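PDB 4JPQ: uncharacterized protein from Bacteroides uniformis, which is of unknown function but probably binds carbohydrate through a family 9 carbohydrate-binding domain. Local coordinates for residues A[131-135]-A[162-167]; A[180-184]-A[196-201]; A[183-187]-A[207-211]. All blocks are in the same frame, centred on the assembly; numbering follows the deposited sequence.

Contact 1. Residues A[131-135]-A[162-167]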
# COMPACT_ATOMS: atom_id res chain seq x y z
N VAL A 131 -11.05 12.29 4.63
CA VAL A 131 -10.50 10.93 4.75
C VAL A 131 -9.07 10.85 4.19
O VAL A 131 -8.22 10.18 4.78
CB VAL A 131 -11.42 9.88 4.08
CG1 VAL A 131 -10.80 8.48 4.14
CG2 VAL A 131 -12.80 9.87 4.73
N LEU A 132 -8.82 11.50 3.05
CA LEU A 132 -7.46 11.57 2.50
C LEU A 132 -6.52 12.26 3.49
O LEU A 132 -5.38 11.82 3.67
CB LEU A 132 -7.44 12.33 1.17
CG LEU A 132 -8.12 11.61 0.01
CD1 LEU A 132 -8.49 12.61 -1.09
CD2 LEU A 132 -7.23 10.48 -0.53
N GLY A 133 -7.05 13.32 4.14
CA GLY A 133 -6.37 14.06 5.20
C GLY A 133 -6.02 13.24 6.43
O GLY A 133 -5.07 13.57 7.13
N MSE A 134 -6.80 12.19 6.72
CA MSE A 134 -6.51 11.28 7.84
C MSE A 134 -5.25 10.46 7.62
O MSE A 134 -4.54 10.18 8.58
CB MSE A 134 -7.65 10.29 8.09
CG MSE A 134 -8.88 10.89 8.74
SE MSE A 134 -10.35 9.58 8.56
CE MSE A 134 -11.76 10.88 9.02
N VAL A 135 -4.96 10.08 6.38
CA VAL A 135 -3.81 9.21 6.08
C VAL A 135 -2.55 10.04 5.96
O VAL A 135 -2.38 10.78 4.99
CB VAL A 135 -4.01 8.37 4.79
CG1 VAL A 135 -2.79 7.48 4.55
CG2 VAL A 135 -5.28 7.53 4.89
N PRO A 162 -5.14 5.59 9.77
CA PRO A 162 -5.98 5.45 10.97
C PRO A 162 -7.18 4.55 10.72
O PRO A 162 -7.69 4.49 9.60
CB PRO A 162 -6.44 6.89 11.26
CG PRO A 162 -5.49 7.74 10.52
CD PRO A 162 -5.24 6.97 9.26
N VAL A 163 -7.64 3.91 11.78
CA VAL A 163 -8.79 3.02 11.72
C VAL A 163 -10.05 3.74 11.16
O VAL A 163 -10.86 3.14 10.44
CB VAL A 163 -8.99 2.38 13.12
CG1 VAL A 163 -9.59 3.38 14.12
CG2 VAL A 163 -9.82 1.14 13.03
N SER A 164 -10.18 5.04 11.44
CA SER A 164 -11.26 5.90 10.90
C SER A 164 -11.22 6.08 9.38
O SER A 164 -12.24 6.40 8.79
CB SER A 164 -11.23 7.28 11.56
OG SER A 164 -9.96 7.90 11.39
N ALA A 165 -10.05 5.88 8.75
CA ALA A 165 -9.94 5.96 7.27
C ALA A 165 -10.67 4.83 6.55
O ALA A 165 -10.83 4.92 5.33
CB ALA A 165 -8.50 6.00 6.82
N PHE A 166 -11.10 3.78 7.25
CA PHE A 166 -11.98 2.77 6.65
C PHE A 166 -13.38 3.41 6.64
O PHE A 166 -14.28 3.02 7.39
CB PHE A 166 -11.93 1.47 7.44
CG PHE A 166 -10.59 0.78 7.42
CD1 PHE A 166 -9.99 0.46 6.21
CD2 PHE A 166 -9.97 0.38 8.59
CE1 PHE A 166 -8.76 -0.20 6.17
CE2 PHE A 166 -8.76 -0.30 8.57
CZ PHE A 166 -8.15 -0.58 7.36
N PHE A 167 -13.54 4.35 5.71
CA PHE A 167 -14.69 5.27 5.66
C PHE A 167 -16.09 4.69 5.46
O PHE A 167 -17.07 5.40 5.70
CB PHE A 167 -14.43 6.45 4.69
CG PHE A 167 -14.36 6.08 3.23
CD1 PHE A 167 -13.17 5.65 2.65
CD2 PHE A 167 -15.48 6.24 2.41
CE1 PHE A 167 -13.11 5.33 1.29
CE2 PHE A 167 -15.43 5.93 1.05
CZ PHE A 167 -14.24 5.48 0.49
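V131 and M134, on one side of helix 129-134, meet the short 3-10 turn 163-165 with its flanking residues P162 and F167, forming a largely apolar helix-to-turn junction beside the end of strand 152-162. The segments bury about 297 Å² between them, and no hydrogen bond crosses. V131 straddles the far end of the turn, its CG2 methyl 3.8 Å from CB of F167, while its other methyl CG1 is 3.8 Å from the backbone O of A165. The side chains of V131 and F167 cross at about a right angle. M134, a selenomethionine, has CG anti to its carbonyl carbon (chi1 -74°) and an extended chain beyond, which carries SE to 3.3 Å from OG of S164 and 4.4 Å from CB of A165. At the near end, CG of P162 rests against the carbonyl O of M134. V135 closes the inner side: its CG2 is 4.1 Å from CB of A165, and its side chain also touches L113 and I115 of strand 113-118. Methyls, a proline ring and selenium meet carbonyl oxygens and one hydroxyl, so the helix is held to the turn by van der Waals contact rather than by directional bonds, V131, V135 and A165 being its buried part.

Contact 2. Residues A[180-184]-A[196-201]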
# COMPACT_ATOMS: atom_id res chain seq x y z
N LYS A 180 -7.89 -9.32 5.74
CA LYS A 180 -7.38 -9.89 4.50
C LYS A 180 -6.93 -8.76 3.57
O LYS A 180 -7.60 -7.75 3.44
CB LYS A 180 -8.44 -10.78 3.85
CG LYS A 180 -8.90 -11.91 4.79
CD LYS A 180 -9.26 -13.19 4.06
CE LYS A 180 -8.00 -13.94 3.62
NZ LYS A 180 -8.33 -15.08 2.73
N GLY A 181 -5.76 -8.92 2.95
CA GLY A 181 -5.24 -7.91 2.05
C GLY A 181 -4.08 -8.34 1.19
O GLY A 181 -3.69 -9.52 1.19
N ASN A 182 -3.54 -7.39 0.44
CA ASN A 182 -2.38 -7.64 -0.42
C ASN A 182 -1.61 -6.33 -0.64
O ASN A 182 -2.15 -5.23 -0.37
CB ASN A 182 -2.83 -8.27 -1.75
CG ASN A 182 -1.78 -9.18 -2.39
OD1 ASN A 182 -0.59 -9.11 -2.10
ND2 ASN A 182 -2.25 -10.06 -3.28
N PHE A 183 -0.37 -6.46 -1.10
CA PHE A 183 0.51 -5.32 -1.34
C PHE A 183 1.04 -5.39 -2.76
O PHE A 183 1.36 -6.48 -3.23
CB PHE A 183 1.67 -5.33 -0.33
CG PHE A 183 1.21 -5.51 1.10
CD1 PHE A 183 0.97 -6.79 1.60
CD2 PHE A 183 1.01 -4.41 1.93
CE1 PHE A 183 0.53 -6.96 2.90
CE2 PHE A 183 0.58 -4.59 3.25
CZ PHE A 183 0.33 -5.87 3.73
N TYR A 184 1.08 -4.24 -3.44
CA TYR A 184 1.52 -4.20 -4.84
C TYR A 184 2.46 -3.06 -5.19
O TYR A 184 2.49 -2.02 -4.53
CB TYR A 184 0.32 -4.08 -5.79
CG TYR A 184 -0.87 -4.97 -5.54
CD1 TYR A 184 -0.77 -6.35 -5.64
CD2 TYR A 184 -2.14 -4.43 -5.27
CE1 TYR A 184 -1.87 -7.18 -5.44
CE2 TYR A 184 -3.25 -5.24 -5.06
CZ TYR A 184 -3.12 -6.62 -5.17
OH TYR A 184 -4.22 -7.41 -4.96
N LEU A 196 3.78 -6.36 -9.64
CA LEU A 196 4.28 -7.20 -8.55
C LEU A 196 3.30 -7.25 -7.39
O LEU A 196 2.63 -6.26 -7.11
CB LEU A 196 5.63 -6.66 -8.06
CG LEU A 196 6.90 -7.21 -8.72
CD1 LEU A 196 6.83 -7.32 -10.23
CD2 LEU A 196 8.10 -6.38 -8.28
N SER A 197 3.23 -8.41 -6.75
CA SER A 197 2.35 -8.62 -5.58
C SER A 197 3.07 -9.38 -4.47
O SER A 197 4.12 -10.01 -4.71
CB SER A 197 1.08 -9.39 -5.96
OG SER A 197 1.36 -10.78 -6.17
N TRP A 198 2.49 -9.31 -3.27
CA TRP A 198 3.01 -10.00 -2.10
C TRP A 198 2.50 -11.44 -2.12
O TRP A 198 3.30 -12.38 -2.19
CB TRP A 198 2.63 -9.27 -0.80
CG TRP A 198 2.86 -10.08 0.42
CD1 TRP A 198 4.05 -10.55 0.89
CD2 TRP A 198 1.86 -10.52 1.32
NE1 TRP A 198 3.86 -11.26 2.04
CE2 TRP A 198 2.52 -11.26 2.33
CE3 TRP A 198 0.47 -10.37 1.39
CZ2 TRP A 198 1.83 -11.85 3.40
CZ3 TRP A 198 -0.22 -10.95 2.45
CH2 TRP A 198 0.47 -11.68 3.45
N SER A 199 1.17 -11.60 -2.04
CA SER A 199 0.54 -12.92 -2.10
C SER A 199 0.20 -13.14 -3.57
O SER A 199 -0.16 -12.15 -4.25
CB SER A 199 -0.70 -13.01 -1.22
OG SER A 199 -1.24 -14.31 -1.28
N PRO A 200 0.30 -14.41 -4.06
CA PRO A 200 0.08 -14.62 -5.51
C PRO A 200 -1.35 -14.49 -6.00
O PRO A 200 -2.30 -14.67 -5.23
CB PRO A 200 0.62 -16.05 -5.74
CG PRO A 200 1.49 -16.33 -4.58
CD PRO A 200 0.81 -15.63 -3.44
N ILE A 201 -1.48 -14.18 -7.30
CA ILE A 201 -2.75 -13.99 -8.01
C ILE A 201 -2.73 -14.90 -9.23
O ILE A 201 -1.74 -14.90 -9.98
CB ILE A 201 -2.94 -12.52 -8.46
CG1 ILE A 201 -3.06 -11.60 -7.24
CG2 ILE A 201 -4.17 -12.37 -9.36
CD1 ILE A 201 -2.91 -10.12 -7.55
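A chi1 of -151°, which sets CG of N182 roughly opposite its backbone N, swings the amide of N182 across to the backbone of S199, and a chi1 of 167° in W198 lays the indole alongside the F183 ring. The amide then grips S199 at both ends. S199 N donates to OD1 of N182 at 3.0 Å and ND2 of N182 returns a bond to S199 O at 3.1 Å, that oxygen lying close to the amide plane. OD1 also takes the backbone N of F183, which arrives from the face opposite to S199 N, and a weak bond from W198 N. S199 O is likewise shared, since OG of S197 donates to it at 2.8 Å. These bonds, to both oxygen and nitrogen, fix the rotation of the buried amide. The aromatic pair is offset edge-to-face: the edge of F183 turns toward the face of the six-membered ring of W198, centroids 5.4 Å apart and planes at 77°. F53 extends the cluster, stacked on F183 and edge-to-face with W198. On the other face of the strand, CD1 of Y184 lies 3.6 Å from CB of S197, at the ring edge, and CD1 of I201 reaches CE1 of Y184. Y184 and S197 form an antiparallel non-hydrogen-bonded pair in the beta hairpin of strands 178-186 and 195-197, whose outgoing loop N182 ties down, bonding S199 much as a neighbouring strand would.

Contact 3. Residues A[183-187]-A[207-211]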
# COMPACT_ATOMS: atom_id res chain seq x y z
N PHE A 183 -0.37 -6.46 -1.10
CA PHE A 183 0.51 -5.32 -1.34
C PHE A 183 1.04 -5.39 -2.76
O PHE A 183 1.36 -6.48 -3.23
CB PHE A 183 1.67 -5.33 -0.33
CG PHE A 183 1.21 -5.51 1.10
CD1 PHE A 183 0.97 -6.79 1.60
CD2 PHE A 183 1.01 -4.41 1.93
CE1 PHE A 183 0.53 -6.96 2.90
CE2 PHE A 183 0.58 -4.59 3.25
CZ PHE A 183 0.33 -5.87 3.73
N TYR A 184 1.08 -4.24 -3.44
CA TYR A 184 1.52 -4.20 -4.84
C TYR A 184 2.46 -3.06 -5.19
O TYR A 184 2.49 -2.02 -4.53
CB TYR A 184 0.32 -4.08 -5.79
CG TYR A 184 -0.87 -4.97 -5.54
CD1 TYR A 184 -0.77 -6.35 -5.64
CD2 TYR A 184 -2.14 -4.43 -5.27
CE1 TYR A 184 -1.87 -7.18 -5.44
CE2 TYR A 184 -3.25 -5.24 -5.06
CZ TYR A 184 -3.12 -6.62 -5.17
OH TYR A 184 -4.22 -7.41 -4.96
N LYS A 185 3.19 -3.28 -6.29
CA LYS A 185 4.07 -2.31 -6.94
C LYS A 185 3.73 -2.28 -8.43
O LYS A 185 3.49 -3.34 -9.04
CB LYS A 185 5.51 -2.74 -6.80
CG LYS A 185 6.53 -1.88 -7.53
CD LYS A 185 6.73 -0.52 -6.89
CE LYS A 185 7.69 0.37 -7.69
NZ LYS A 185 7.14 0.99 -8.92
N CYS A 186 3.73 -1.08 -9.02
CA CYS A 186 3.45 -0.91 -10.44
C CYS A 186 3.86 0.47 -10.94
O CYS A 186 4.39 1.27 -10.18
CB CYS A 186 1.95 -1.14 -10.72
SG CYS A 186 0.90 0.13 -10.00
N GLY A 187 3.62 0.71 -12.23
CA GLY A 187 3.86 2.00 -12.87
C GLY A 187 3.51 1.91 -14.34
O GLY A 187 4.38 1.67 -15.16
N MSE A 207 -4.47 -7.90 -12.87
CA MSE A 207 -5.67 -7.44 -12.20
C MSE A 207 -5.41 -7.48 -10.71
O MSE A 207 -5.06 -8.53 -10.19
CB MSE A 207 -6.75 -8.41 -12.64
CG MSE A 207 -7.11 -8.24 -14.11
SE MSE A 207 -8.85 -9.01 -14.47
CE MSE A 207 -8.30 -10.63 -15.45
N PHE A 208 -5.54 -6.34 -10.04
CA PHE A 208 -5.28 -6.24 -8.60
C PHE A 208 -6.52 -6.20 -7.71
O PHE A 208 -6.40 -6.48 -6.52
CB PHE A 208 -4.43 -4.99 -8.26
CG PHE A 208 -2.98 -5.02 -8.74
CD1 PHE A 208 -2.23 -6.21 -8.86
CD2 PHE A 208 -2.33 -3.81 -8.94
CE1 PHE A 208 -0.90 -6.17 -9.26
CE2 PHE A 208 -1.00 -3.77 -9.33
CZ PHE A 208 -0.28 -4.95 -9.49
N HIS A 209 -7.69 -5.86 -8.26
CA HIS A 209 -8.94 -5.77 -7.47
C HIS A 209 -9.62 -7.15 -7.28
O HIS A 209 -10.78 -7.34 -7.64
CB HIS A 209 -9.88 -4.74 -8.13
CG HIS A 209 -9.34 -3.35 -8.13
ND1 HIS A 209 -9.76 -2.39 -7.24
CD2 HIS A 209 -8.40 -2.76 -8.91
CE1 HIS A 209 -9.10 -1.26 -7.47
NE2 HIS A 209 -8.27 -1.46 -8.48
N CYS A 210 -8.89 -8.07 -6.63
CA CYS A 210 -9.29 -9.48 -6.49
C CYS A 210 -9.17 -10.00 -5.05
O CYS A 210 -8.18 -10.64 -4.69
CB CYS A 210 -8.43 -10.32 -7.44
SG CYS A 210 -6.68 -9.93 -7.31
N PRO A 211 -10.21 -9.73 -4.22
CA PRO A 211 -10.28 -10.20 -2.84
C PRO A 211 -10.07 -11.70 -2.60
O PRO A 211 -9.61 -12.08 -1.53
CB PRO A 211 -11.69 -9.80 -2.40
CG PRO A 211 -11.98 -8.60 -3.19
CD PRO A 211 -11.35 -8.84 -4.53
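Y184 and F208 carry most of this contact as a face-to-face aromatic stack, which seats the irregular segment 207-211 on the antiparallel strand 178-186. The ring planes differ by only 6° and their centroids lie 3.9 Å apart, so the rings are nearly parallel and overlap with a modest shift. The two side chains run in opposite directions, and each thereby brings its own CB over the partner's ring: Y184 CB is 3.9 Å from the centroid of F208, and F208 CB is 3.9 Å from the centroid of Y184. F208 reaches this position with CG turned away from its carbonyl carbon (chi1 -69°). Beyond the stack, CB of C186 comes to the edge of the F208 ring, 4.2 Å from CE2 of F208, and extends the apolar contact along the strand. F93 meets Y184 edge-to-face. Were Y184 replaced by alanine, F208 would probably lose its stacking partner and be freer to turn, with its carbonyl deprived of the weak bond from the phenol. The backbone N of F208 is hydrogen-bonded to a bound 3-cyclohexyl-1-propylsulfonic acid, probably from the crystallisation liquor; the stack may therefore border a pocket, although the molecule alone does not show that sugar binds there. The pairing of Y184 and F208 is completed at the hydroxyl, where OH of Y184 makes a weak hydrogen bond to O of F208 at 2.8 Å.

Overall arrangement
Following the chain from the N terminus, contact 1 comes first, bringing the end of helix 129-134 to the turn after strand 152-162 and closing a loop of mostly strand residues. It stands in series with contacts 2 and 3, and its centre lies about 22 and 20 Å from theirs. Those two set out from the same strand, 178-186, sharing F183 and Y184, and their loops overlap: contact 2 closes the shorter, across the hairpin to 196-201, which runs along the first part of the longer, closed by contact 3 at 207-211. Their centres are about 7 Å apart, and CD1 of I201 packs against C210 between them. Together they tie the hairpin and the loop leading to strand 215-219 onto one strand.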